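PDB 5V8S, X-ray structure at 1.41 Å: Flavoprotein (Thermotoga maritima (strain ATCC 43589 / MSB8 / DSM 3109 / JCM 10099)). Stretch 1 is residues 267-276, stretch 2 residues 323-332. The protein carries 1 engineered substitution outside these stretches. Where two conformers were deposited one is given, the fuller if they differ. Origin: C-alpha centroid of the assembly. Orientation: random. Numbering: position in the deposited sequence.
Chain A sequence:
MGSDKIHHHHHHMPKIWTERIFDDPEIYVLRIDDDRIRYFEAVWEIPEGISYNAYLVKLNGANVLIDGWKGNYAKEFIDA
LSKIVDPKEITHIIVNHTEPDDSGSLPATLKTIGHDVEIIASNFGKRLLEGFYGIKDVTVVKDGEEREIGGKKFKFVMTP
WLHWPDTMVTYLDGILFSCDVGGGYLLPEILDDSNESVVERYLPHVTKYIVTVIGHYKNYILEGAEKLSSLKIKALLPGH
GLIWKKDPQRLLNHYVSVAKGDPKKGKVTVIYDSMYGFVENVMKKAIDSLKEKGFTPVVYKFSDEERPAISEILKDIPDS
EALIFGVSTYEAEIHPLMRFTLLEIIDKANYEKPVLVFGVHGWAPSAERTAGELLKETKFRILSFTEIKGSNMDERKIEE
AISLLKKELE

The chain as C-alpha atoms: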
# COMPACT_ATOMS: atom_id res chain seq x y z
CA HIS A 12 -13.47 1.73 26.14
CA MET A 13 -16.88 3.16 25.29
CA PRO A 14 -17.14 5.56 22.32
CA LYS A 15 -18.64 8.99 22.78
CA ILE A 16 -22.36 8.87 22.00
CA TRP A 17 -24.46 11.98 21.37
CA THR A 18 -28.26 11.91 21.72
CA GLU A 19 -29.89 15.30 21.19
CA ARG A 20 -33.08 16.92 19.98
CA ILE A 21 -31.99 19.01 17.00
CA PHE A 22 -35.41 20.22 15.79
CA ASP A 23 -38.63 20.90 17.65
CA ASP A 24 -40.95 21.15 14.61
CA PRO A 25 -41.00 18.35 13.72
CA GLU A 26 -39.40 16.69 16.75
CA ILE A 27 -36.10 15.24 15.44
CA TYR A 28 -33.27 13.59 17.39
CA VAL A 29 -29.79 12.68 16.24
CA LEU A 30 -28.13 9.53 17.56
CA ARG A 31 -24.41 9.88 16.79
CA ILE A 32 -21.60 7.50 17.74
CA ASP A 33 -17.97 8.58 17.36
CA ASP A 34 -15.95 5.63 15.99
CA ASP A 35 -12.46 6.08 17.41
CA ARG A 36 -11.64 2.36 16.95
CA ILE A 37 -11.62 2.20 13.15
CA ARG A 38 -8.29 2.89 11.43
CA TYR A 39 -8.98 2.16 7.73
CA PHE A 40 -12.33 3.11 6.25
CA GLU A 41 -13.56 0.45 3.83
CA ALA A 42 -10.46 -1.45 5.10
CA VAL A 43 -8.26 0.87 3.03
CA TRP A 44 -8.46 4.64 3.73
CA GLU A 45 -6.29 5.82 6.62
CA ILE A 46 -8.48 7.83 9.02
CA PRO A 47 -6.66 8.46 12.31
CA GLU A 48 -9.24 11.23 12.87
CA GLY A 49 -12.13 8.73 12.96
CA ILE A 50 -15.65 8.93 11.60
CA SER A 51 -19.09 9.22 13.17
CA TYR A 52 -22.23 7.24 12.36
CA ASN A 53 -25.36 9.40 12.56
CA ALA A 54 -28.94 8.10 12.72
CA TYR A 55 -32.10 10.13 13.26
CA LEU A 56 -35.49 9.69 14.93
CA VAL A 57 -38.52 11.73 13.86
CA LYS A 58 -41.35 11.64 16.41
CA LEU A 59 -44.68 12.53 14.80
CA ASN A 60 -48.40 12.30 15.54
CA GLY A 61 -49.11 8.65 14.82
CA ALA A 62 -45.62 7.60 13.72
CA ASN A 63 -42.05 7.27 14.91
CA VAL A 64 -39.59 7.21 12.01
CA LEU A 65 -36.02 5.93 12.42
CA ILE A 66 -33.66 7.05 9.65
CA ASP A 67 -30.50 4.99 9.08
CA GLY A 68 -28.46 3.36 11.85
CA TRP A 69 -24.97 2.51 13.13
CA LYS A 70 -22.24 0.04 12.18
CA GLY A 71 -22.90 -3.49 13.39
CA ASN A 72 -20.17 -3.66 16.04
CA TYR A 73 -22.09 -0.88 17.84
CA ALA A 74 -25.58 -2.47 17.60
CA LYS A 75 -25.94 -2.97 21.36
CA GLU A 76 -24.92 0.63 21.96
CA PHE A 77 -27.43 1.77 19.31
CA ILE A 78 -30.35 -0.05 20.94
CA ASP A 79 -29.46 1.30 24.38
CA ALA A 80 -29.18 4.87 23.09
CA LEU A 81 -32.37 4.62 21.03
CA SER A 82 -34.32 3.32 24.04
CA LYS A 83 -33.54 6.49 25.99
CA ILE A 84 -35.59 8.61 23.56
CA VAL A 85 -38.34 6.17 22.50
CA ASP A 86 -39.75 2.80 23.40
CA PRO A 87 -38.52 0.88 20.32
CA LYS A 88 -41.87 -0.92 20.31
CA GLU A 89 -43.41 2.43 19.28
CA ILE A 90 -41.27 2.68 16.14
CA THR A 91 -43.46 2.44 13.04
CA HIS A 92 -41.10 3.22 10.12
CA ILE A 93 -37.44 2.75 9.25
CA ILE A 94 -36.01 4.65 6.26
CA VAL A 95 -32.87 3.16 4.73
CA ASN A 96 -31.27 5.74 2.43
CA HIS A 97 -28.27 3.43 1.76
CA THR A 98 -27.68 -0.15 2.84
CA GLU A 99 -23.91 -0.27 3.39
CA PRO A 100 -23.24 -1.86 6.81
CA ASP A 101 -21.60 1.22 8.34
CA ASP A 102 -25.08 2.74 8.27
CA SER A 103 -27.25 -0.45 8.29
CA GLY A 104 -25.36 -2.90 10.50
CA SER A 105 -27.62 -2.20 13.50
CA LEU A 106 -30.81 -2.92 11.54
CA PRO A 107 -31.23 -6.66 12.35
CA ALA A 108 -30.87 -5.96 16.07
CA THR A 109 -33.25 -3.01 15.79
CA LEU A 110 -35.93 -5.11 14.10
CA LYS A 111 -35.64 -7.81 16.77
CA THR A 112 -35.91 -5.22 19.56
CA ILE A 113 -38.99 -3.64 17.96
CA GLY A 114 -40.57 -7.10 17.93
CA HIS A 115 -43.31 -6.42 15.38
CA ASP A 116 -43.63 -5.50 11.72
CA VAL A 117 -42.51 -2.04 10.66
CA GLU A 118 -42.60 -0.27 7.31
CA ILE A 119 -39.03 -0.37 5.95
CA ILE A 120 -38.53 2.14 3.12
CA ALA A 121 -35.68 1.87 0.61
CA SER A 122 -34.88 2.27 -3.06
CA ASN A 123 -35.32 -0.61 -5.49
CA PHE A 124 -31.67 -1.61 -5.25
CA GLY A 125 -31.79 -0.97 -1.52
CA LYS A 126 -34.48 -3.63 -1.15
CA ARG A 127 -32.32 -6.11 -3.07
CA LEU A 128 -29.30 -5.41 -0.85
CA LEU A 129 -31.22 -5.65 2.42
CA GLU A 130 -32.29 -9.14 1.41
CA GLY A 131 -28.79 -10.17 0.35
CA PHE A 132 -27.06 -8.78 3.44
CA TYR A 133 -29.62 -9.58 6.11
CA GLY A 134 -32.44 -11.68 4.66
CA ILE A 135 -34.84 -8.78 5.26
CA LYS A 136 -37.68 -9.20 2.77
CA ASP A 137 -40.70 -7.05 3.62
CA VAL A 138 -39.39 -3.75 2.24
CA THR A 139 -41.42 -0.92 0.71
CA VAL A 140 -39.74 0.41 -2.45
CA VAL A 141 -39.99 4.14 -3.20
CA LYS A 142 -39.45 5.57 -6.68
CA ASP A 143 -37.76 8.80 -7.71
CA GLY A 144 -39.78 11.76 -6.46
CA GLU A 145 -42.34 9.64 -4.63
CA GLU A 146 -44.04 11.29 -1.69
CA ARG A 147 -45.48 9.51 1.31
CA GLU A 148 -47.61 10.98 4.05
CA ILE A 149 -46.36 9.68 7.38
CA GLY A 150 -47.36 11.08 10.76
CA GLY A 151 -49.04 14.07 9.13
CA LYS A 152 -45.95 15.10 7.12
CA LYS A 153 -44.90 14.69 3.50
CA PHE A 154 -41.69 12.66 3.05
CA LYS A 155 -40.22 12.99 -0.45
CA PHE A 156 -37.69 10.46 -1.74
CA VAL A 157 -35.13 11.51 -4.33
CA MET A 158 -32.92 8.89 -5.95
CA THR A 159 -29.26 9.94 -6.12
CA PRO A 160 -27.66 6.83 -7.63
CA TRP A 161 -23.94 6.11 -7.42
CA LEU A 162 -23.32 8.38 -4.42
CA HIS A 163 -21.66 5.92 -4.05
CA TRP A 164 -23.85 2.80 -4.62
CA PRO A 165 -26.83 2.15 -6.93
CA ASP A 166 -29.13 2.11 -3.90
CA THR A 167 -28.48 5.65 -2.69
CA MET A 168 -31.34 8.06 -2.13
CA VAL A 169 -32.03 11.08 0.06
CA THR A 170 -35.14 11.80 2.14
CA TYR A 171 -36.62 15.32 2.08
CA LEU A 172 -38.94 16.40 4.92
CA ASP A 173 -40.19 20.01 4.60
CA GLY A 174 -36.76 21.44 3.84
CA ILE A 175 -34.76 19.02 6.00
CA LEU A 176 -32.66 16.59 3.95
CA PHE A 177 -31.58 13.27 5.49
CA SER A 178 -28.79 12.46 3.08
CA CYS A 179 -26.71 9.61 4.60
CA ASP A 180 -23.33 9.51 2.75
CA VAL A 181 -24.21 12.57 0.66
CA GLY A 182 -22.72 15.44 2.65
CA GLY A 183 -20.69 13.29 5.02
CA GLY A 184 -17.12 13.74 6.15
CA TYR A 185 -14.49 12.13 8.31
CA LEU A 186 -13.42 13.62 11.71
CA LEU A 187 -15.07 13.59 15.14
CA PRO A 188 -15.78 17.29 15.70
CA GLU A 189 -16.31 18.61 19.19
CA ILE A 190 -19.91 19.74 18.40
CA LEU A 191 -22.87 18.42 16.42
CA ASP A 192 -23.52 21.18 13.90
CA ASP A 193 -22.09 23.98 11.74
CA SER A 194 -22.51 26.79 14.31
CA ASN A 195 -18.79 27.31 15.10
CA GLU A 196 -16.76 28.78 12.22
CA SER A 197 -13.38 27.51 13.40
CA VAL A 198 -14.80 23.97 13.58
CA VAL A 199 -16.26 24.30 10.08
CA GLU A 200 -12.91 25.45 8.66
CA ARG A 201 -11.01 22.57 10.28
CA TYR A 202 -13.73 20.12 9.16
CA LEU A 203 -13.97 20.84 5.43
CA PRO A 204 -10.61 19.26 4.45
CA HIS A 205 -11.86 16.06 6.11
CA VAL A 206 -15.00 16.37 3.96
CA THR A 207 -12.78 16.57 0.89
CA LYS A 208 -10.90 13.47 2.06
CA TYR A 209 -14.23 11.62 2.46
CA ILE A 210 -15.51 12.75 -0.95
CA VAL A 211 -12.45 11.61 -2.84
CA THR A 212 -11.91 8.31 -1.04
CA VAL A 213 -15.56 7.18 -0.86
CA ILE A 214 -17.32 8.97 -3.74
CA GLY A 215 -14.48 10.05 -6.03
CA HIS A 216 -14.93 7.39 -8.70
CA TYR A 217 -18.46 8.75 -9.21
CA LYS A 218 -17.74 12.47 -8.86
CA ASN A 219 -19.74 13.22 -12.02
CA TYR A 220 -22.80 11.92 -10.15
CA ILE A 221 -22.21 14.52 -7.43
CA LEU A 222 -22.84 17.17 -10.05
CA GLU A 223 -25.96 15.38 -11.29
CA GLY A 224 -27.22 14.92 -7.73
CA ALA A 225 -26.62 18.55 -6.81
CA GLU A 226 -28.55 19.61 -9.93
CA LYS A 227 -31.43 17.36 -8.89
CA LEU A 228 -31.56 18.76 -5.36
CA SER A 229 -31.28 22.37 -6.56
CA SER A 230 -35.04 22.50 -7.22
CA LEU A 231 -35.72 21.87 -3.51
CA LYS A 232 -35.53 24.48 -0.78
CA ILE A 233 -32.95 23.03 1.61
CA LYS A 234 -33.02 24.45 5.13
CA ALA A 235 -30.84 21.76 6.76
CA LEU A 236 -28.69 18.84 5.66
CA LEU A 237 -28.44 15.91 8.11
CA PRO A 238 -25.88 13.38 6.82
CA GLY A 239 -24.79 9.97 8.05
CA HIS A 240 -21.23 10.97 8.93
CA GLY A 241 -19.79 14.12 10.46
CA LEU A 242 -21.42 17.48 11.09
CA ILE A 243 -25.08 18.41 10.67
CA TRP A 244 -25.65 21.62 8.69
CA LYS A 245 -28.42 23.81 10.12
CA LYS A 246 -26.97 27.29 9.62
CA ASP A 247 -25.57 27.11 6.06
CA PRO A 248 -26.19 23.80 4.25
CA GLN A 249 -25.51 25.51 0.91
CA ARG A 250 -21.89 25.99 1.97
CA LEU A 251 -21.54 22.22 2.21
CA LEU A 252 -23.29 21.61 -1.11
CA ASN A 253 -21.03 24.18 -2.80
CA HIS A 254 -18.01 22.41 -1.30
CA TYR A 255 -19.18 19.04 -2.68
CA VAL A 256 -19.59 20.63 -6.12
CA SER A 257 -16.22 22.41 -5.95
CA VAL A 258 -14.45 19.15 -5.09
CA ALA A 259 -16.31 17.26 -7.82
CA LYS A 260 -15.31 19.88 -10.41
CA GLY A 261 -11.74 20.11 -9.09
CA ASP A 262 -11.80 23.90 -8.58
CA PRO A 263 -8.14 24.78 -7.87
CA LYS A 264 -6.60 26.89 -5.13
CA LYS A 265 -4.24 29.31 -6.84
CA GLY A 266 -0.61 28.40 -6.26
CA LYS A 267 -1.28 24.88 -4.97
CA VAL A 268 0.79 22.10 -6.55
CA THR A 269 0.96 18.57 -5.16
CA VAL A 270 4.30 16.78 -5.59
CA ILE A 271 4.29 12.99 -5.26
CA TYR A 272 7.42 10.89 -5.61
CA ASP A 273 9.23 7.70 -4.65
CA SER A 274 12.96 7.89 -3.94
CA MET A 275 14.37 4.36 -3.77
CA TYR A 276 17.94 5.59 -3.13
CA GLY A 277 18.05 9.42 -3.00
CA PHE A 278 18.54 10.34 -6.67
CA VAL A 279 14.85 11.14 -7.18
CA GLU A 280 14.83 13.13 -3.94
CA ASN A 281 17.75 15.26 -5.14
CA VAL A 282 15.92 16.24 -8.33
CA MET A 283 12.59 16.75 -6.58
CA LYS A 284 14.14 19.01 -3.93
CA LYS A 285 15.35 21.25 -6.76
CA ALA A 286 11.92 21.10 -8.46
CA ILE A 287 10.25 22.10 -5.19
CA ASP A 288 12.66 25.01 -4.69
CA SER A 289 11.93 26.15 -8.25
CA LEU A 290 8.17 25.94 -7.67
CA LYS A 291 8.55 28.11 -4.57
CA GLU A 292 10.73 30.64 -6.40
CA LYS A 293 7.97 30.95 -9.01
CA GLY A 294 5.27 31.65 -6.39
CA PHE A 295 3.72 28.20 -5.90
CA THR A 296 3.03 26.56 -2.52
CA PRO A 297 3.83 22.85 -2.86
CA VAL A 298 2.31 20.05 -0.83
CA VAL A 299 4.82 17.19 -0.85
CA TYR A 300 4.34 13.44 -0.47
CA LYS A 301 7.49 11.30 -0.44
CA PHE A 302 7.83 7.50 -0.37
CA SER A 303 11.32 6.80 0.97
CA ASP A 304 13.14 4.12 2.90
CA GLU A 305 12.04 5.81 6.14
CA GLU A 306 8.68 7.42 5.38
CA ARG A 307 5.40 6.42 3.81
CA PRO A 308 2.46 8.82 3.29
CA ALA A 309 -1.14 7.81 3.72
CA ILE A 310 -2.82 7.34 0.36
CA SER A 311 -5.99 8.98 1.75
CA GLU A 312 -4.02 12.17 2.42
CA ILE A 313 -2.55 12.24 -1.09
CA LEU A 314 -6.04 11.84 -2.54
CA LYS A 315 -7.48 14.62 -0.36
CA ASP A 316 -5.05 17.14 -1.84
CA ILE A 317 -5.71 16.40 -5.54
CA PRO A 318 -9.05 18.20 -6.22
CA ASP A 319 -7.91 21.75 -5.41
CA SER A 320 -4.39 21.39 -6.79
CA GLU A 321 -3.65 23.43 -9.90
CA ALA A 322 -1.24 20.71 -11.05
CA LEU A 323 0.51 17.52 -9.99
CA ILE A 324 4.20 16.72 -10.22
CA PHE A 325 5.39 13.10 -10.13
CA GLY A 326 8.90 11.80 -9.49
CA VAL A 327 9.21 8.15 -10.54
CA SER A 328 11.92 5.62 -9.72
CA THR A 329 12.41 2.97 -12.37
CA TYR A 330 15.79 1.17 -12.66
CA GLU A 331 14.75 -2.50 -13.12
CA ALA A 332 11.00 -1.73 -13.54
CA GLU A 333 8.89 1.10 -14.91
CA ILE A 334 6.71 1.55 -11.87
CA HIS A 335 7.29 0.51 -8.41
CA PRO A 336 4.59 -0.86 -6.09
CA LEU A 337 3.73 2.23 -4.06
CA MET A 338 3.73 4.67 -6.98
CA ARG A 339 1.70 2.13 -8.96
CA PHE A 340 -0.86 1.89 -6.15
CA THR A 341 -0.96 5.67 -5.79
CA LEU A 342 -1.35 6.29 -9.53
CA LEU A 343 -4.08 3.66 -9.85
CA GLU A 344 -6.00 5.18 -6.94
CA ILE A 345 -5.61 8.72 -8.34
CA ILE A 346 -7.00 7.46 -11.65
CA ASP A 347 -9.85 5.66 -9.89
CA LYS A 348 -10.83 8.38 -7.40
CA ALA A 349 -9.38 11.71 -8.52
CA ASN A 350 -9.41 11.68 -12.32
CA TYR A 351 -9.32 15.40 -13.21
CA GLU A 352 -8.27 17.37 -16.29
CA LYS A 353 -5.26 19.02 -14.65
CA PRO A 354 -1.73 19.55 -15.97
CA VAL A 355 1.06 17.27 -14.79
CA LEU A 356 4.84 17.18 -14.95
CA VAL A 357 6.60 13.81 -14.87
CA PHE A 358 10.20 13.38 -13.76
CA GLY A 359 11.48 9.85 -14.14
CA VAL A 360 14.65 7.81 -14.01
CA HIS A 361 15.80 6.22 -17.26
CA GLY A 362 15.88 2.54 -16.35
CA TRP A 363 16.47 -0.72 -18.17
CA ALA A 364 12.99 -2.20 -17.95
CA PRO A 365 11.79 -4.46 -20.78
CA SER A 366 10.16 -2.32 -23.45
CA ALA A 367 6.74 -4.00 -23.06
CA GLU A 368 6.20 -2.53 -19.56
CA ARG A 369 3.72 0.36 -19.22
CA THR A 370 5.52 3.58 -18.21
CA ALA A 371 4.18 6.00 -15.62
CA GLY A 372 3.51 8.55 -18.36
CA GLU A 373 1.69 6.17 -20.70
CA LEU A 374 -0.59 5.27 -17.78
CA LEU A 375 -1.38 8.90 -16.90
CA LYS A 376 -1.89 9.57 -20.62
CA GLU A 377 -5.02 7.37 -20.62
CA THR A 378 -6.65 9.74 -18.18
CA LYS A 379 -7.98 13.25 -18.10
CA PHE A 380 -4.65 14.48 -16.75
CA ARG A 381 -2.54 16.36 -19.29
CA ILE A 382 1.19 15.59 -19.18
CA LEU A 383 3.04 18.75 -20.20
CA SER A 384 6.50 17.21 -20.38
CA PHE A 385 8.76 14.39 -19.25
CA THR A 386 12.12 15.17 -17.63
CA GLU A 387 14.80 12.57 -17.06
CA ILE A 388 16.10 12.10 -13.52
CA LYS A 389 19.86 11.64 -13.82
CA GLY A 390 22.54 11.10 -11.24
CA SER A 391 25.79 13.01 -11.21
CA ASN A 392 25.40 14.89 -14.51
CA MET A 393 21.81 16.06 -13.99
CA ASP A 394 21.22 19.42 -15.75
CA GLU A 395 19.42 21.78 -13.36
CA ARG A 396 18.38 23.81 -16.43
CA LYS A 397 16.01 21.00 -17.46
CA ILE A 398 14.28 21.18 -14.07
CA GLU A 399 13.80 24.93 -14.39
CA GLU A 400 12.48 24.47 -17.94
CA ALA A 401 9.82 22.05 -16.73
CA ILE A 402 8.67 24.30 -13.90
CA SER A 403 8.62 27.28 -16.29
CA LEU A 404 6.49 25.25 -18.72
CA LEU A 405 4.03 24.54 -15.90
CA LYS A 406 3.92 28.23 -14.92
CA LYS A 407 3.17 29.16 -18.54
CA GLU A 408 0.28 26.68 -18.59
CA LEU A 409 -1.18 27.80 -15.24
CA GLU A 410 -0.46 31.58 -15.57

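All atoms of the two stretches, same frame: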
# COMPACT_ATOMS: atom_id res chain seq x y z
N LYS A 267 -1.44 26.22 -5.56
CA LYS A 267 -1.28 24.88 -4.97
C LYS A 267 -0.82 23.87 -6.02
O LYS A 267 -1.48 23.68 -7.05
CB LYS A 267 -2.59 24.41 -4.34
CG LYS A 267 -2.45 23.03 -3.71
CD LYS A 267 -3.62 22.69 -2.80
CE LYS A 267 -3.50 21.29 -2.23
NZ LYS A 267 -4.65 20.94 -1.34
N VAL A 268 0.29 23.21 -5.74
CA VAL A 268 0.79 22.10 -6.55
C VAL A 268 1.08 20.95 -5.60
O VAL A 268 1.67 21.15 -4.54
CB VAL A 268 2.07 22.53 -7.32
CG1 VAL A 268 2.68 21.35 -8.05
CG2 VAL A 268 1.73 23.65 -8.31
N THR A 269 0.66 19.74 -5.98
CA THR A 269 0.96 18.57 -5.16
C THR A 269 2.05 17.75 -5.85
O THR A 269 1.94 17.43 -7.04
CB THR A 269 -0.31 17.74 -4.85
OG1 THR A 269 -1.22 18.55 -4.10
CG2 THR A 269 0.01 16.54 -4.01
N VAL A 270 3.10 17.45 -5.10
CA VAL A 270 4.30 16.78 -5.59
C VAL A 270 4.35 15.42 -4.92
O VAL A 270 4.35 15.33 -3.69
CB VAL A 270 5.56 17.58 -5.24
CG1 VAL A 270 6.80 16.89 -5.81
CG2 VAL A 270 5.44 19.01 -5.75
N ILE A 271 4.40 14.37 -5.73
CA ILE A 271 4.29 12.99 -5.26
C ILE A 271 5.44 12.21 -5.88
O ILE A 271 5.54 12.13 -7.11
CB ILE A 271 2.95 12.36 -5.67
CG1 ILE A 271 1.76 13.16 -5.14
CG2 ILE A 271 2.87 10.91 -5.20
CD1 ILE A 271 0.51 12.88 -5.92
N TYR A 272 6.29 11.62 -5.05
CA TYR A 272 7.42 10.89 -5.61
C TYR A 272 7.86 9.74 -4.72
O TYR A 272 7.62 9.72 -3.51
CB TYR A 272 8.60 11.82 -5.90
CG TYR A 272 9.26 12.49 -4.72
CD1 TYR A 272 8.78 13.71 -4.22
CD2 TYR A 272 10.44 12.01 -4.18
CE1 TYR A 272 9.40 14.34 -3.17
CE2 TYR A 272 11.07 12.65 -3.13
CZ TYR A 272 10.57 13.83 -2.64
OH TYR A 272 11.20 14.51 -1.60
N ASP A 273 8.56 8.79 -5.35
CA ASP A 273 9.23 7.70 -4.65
C ASP A 273 10.73 7.78 -4.92
O ASP A 273 11.15 7.88 -6.07
CB ASP A 273 8.64 6.30 -4.96
CG ASP A 273 8.68 5.90 -6.45
OD1 ASP A 273 8.96 6.75 -7.33
OD2 ASP A 273 8.41 4.69 -6.73
N SER A 274 11.52 7.75 -3.84
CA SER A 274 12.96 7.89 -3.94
C SER A 274 13.51 6.62 -3.32
O SER A 274 13.55 6.49 -2.09
CB SER A 274 13.40 9.16 -3.22
OG SER A 274 14.79 9.32 -3.33
N MET A 275 13.87 5.67 -4.20
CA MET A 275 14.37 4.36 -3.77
C MET A 275 15.73 4.49 -3.13
O MET A 275 16.03 3.76 -2.19
CB MET A 275 14.45 3.40 -4.96
CG MET A 275 13.09 2.82 -5.41
SD MET A 275 13.08 1.83 -6.96
CE MET A 275 14.00 0.39 -6.42
N TYR A 276 16.57 5.44 -3.61
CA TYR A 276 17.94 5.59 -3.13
C TYR A 276 18.38 7.01 -2.84
O TYR A 276 19.48 7.17 -2.30
CB TYR A 276 18.98 5.01 -4.12
CG TYR A 276 18.60 3.69 -4.76
CD1 TYR A 276 18.52 2.53 -4.01
CD2 TYR A 276 18.32 3.61 -6.11
CE1 TYR A 276 18.13 1.35 -4.57
CE2 TYR A 276 17.95 2.43 -6.70
CZ TYR A 276 17.85 1.30 -5.93
OH TYR A 276 17.47 0.13 -6.52
N LEU A 323 -0.22 18.56 -10.70
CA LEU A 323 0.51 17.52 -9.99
C LEU A 323 1.89 17.36 -10.61
O LEU A 323 2.08 17.54 -11.81
CB LEU A 323 -0.21 16.16 -10.08
CG LEU A 323 -1.67 16.11 -9.66
CD1 LEU A 323 -2.19 14.68 -9.75
CD2 LEU A 323 -1.83 16.65 -8.25
N ILE A 324 2.85 17.03 -9.76
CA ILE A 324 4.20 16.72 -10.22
C ILE A 324 4.57 15.36 -9.65
O ILE A 324 4.48 15.15 -8.44
CB ILE A 324 5.24 17.77 -9.79
CG1 ILE A 324 4.92 19.12 -10.44
CG2 ILE A 324 6.65 17.31 -10.20
CD1 ILE A 324 5.95 20.14 -10.25
N PHE A 325 5.01 14.45 -10.52
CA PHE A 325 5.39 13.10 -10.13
C PHE A 325 6.89 12.90 -10.32
O PHE A 325 7.46 13.35 -11.32
CB PHE A 325 4.64 12.06 -10.97
CG PHE A 325 3.18 12.02 -10.67
CD1 PHE A 325 2.72 11.36 -9.54
CD2 PHE A 325 2.29 12.64 -11.51
CE1 PHE A 325 1.37 11.35 -9.25
CE2 PHE A 325 0.94 12.63 -11.23
CZ PHE A 325 0.48 11.98 -10.10
N GLY A 326 7.53 12.26 -9.34
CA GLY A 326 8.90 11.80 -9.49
C GLY A 326 8.91 10.28 -9.36
O GLY A 326 8.44 9.75 -8.34
N VAL A 327 9.42 9.58 -10.37
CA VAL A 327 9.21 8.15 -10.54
C VAL A 327 10.56 7.44 -10.61
O VAL A 327 11.35 7.67 -11.53
CB VAL A 327 8.39 7.87 -11.81
CG1 VAL A 327 8.19 6.40 -11.98
CG2 VAL A 327 7.07 8.63 -11.77
N SER A 328 10.82 6.58 -9.63
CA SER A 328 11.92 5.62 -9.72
C SER A 328 11.58 4.50 -10.69
O SER A 328 10.45 4.00 -10.71
CB SER A 328 12.18 4.96 -8.37
OG SER A 328 12.60 5.88 -7.36
N THR A 329 12.60 4.04 -11.41
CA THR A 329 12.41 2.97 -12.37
C THR A 329 13.52 1.95 -12.14
O THR A 329 13.33 1.01 -11.37
CB THR A 329 12.40 3.51 -13.80
OG1 THR A 329 13.65 4.14 -14.07
CG2 THR A 329 11.26 4.52 -14.00
N TYR A 330 14.70 2.14 -12.75
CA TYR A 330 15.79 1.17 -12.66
C TYR A 330 15.37 -0.14 -13.34
O TYR A 330 15.24 -0.18 -14.56
CB TYR A 330 16.27 1.01 -11.21
CG TYR A 330 16.62 2.35 -10.56
CD1 TYR A 330 17.84 2.96 -10.82
CD2 TYR A 330 15.72 3.01 -9.72
CE1 TYR A 330 18.16 4.18 -10.26
CE2 TYR A 330 16.03 4.26 -9.16
CZ TYR A 330 17.26 4.82 -9.42
OH TYR A 330 17.59 6.05 -8.87
N GLU A 331 15.13 -1.20 -12.55
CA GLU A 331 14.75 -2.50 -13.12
C GLU A 331 13.32 -2.54 -13.67
O GLU A 331 13.03 -3.36 -14.55
CB GLU A 331 14.93 -3.60 -12.06
CG GLU A 331 13.91 -3.58 -10.90
CD GLU A 331 14.26 -2.52 -9.84
OE1 GLU A 331 15.22 -1.75 -10.06
OE2 GLU A 331 13.58 -2.48 -8.77
N ALA A 332 12.42 -1.68 -13.18
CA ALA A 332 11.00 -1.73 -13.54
C ALA A 332 10.53 -0.32 -13.85
O ALA A 332 11.16 0.65 -13.44
CB ALA A 332 10.15 -2.31 -12.40
O HOH W 1 8.22 4.16 -9.44

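A dense polar cluster joins Asp273 to Ser328, next to the backbone ladder. Ser328 OG donates a hydrogen bond to Asp273 O at 2.8 Å, while the carboxylate of the same aspartate accepts one from the backbone, Ser328 N to Asp273 OD1 at 3.0 Å and nearly linear (172°). Serine suits this position because its short hydroxyl can donate and accept at once: Ser328 OG also receives a weak hydrogen bond from Met275 N at 3.4 Å. Aspartate is equally apt, since its two oxygens can serve different partners. A water donates to Asp273 OD2 at 2.8 Å and to Ser328 O at 2.6 Å, so a bridge through solvent supplements the direct bonds.

Behind this cluster the two stretches run side by side as parallel strands, their directions only 10° apart. Their hydrogen bonds follow the parallel pattern, in which one residue reaches two residues on the neighboring strand. Ile324 N donates to Thr269 O at 2.9 Å, and Ile324 O accepts from Ile271 N at 2.8 Å. Ile271 O then accepts from Gly326 N at 3.0 Å, and Gly326 O from Asp273 N at 3.1 Å. Between these bonds, CA-H groups also approach the carbonyls, as with Phe325 CA and Ile271 O at 3.2 Å.

Side chains alternate between the two faces of the sheet. On one, Val270 and Ile324 are paired, with Val270 CG2 4.2 Å from Ile324 CB, and Val268 CG1 lies 4.0 Å from Ile324 CG1; beta-branched residues favor extended backbone and offer compact apolar surface. Further along this face, Tyr272 pairs with Gly326. An ideal CB on the glycine would lie 2.9 Å from Tyr272 CB, a clash, so the absence of a side chain lets the strands approach to 4.2 Å between Tyr272 CA and Gly326 CA. The other face carries Thr269 beside Leu323, where Thr269 CB meets Leu323 CD2 at 3.9 Å, and Ile271 beside Phe325, where Ile271 CD1 approaches Phe325 CE1 at 3.8 Å. Thr269 and Ile271 are again beta-branched, while Leu323 and Phe325 bring broad apolar surface, their ends nearing the other stretch, as suits a buried face; Thr269 OG1 is satisfied elsewhere in the structure.

Beyond the strands, Met275, Tyr276 and Tyr330 extend the contact. The flexible, polarizable Met275 places SD 3.5 Å from Ser328 CB and 4.0 Å from Tyr330 CD2. Tyr276 turns its ring edge toward the face of Tyr330, with Tyr276 CE2 3.6 Å from Tyr330 CE2 and the planes at 71°; such a geometry sets the slightly positive ring hydrogens against the electron-rich face. A type II' turn from Thr329 to Ala332 contains Tyr330.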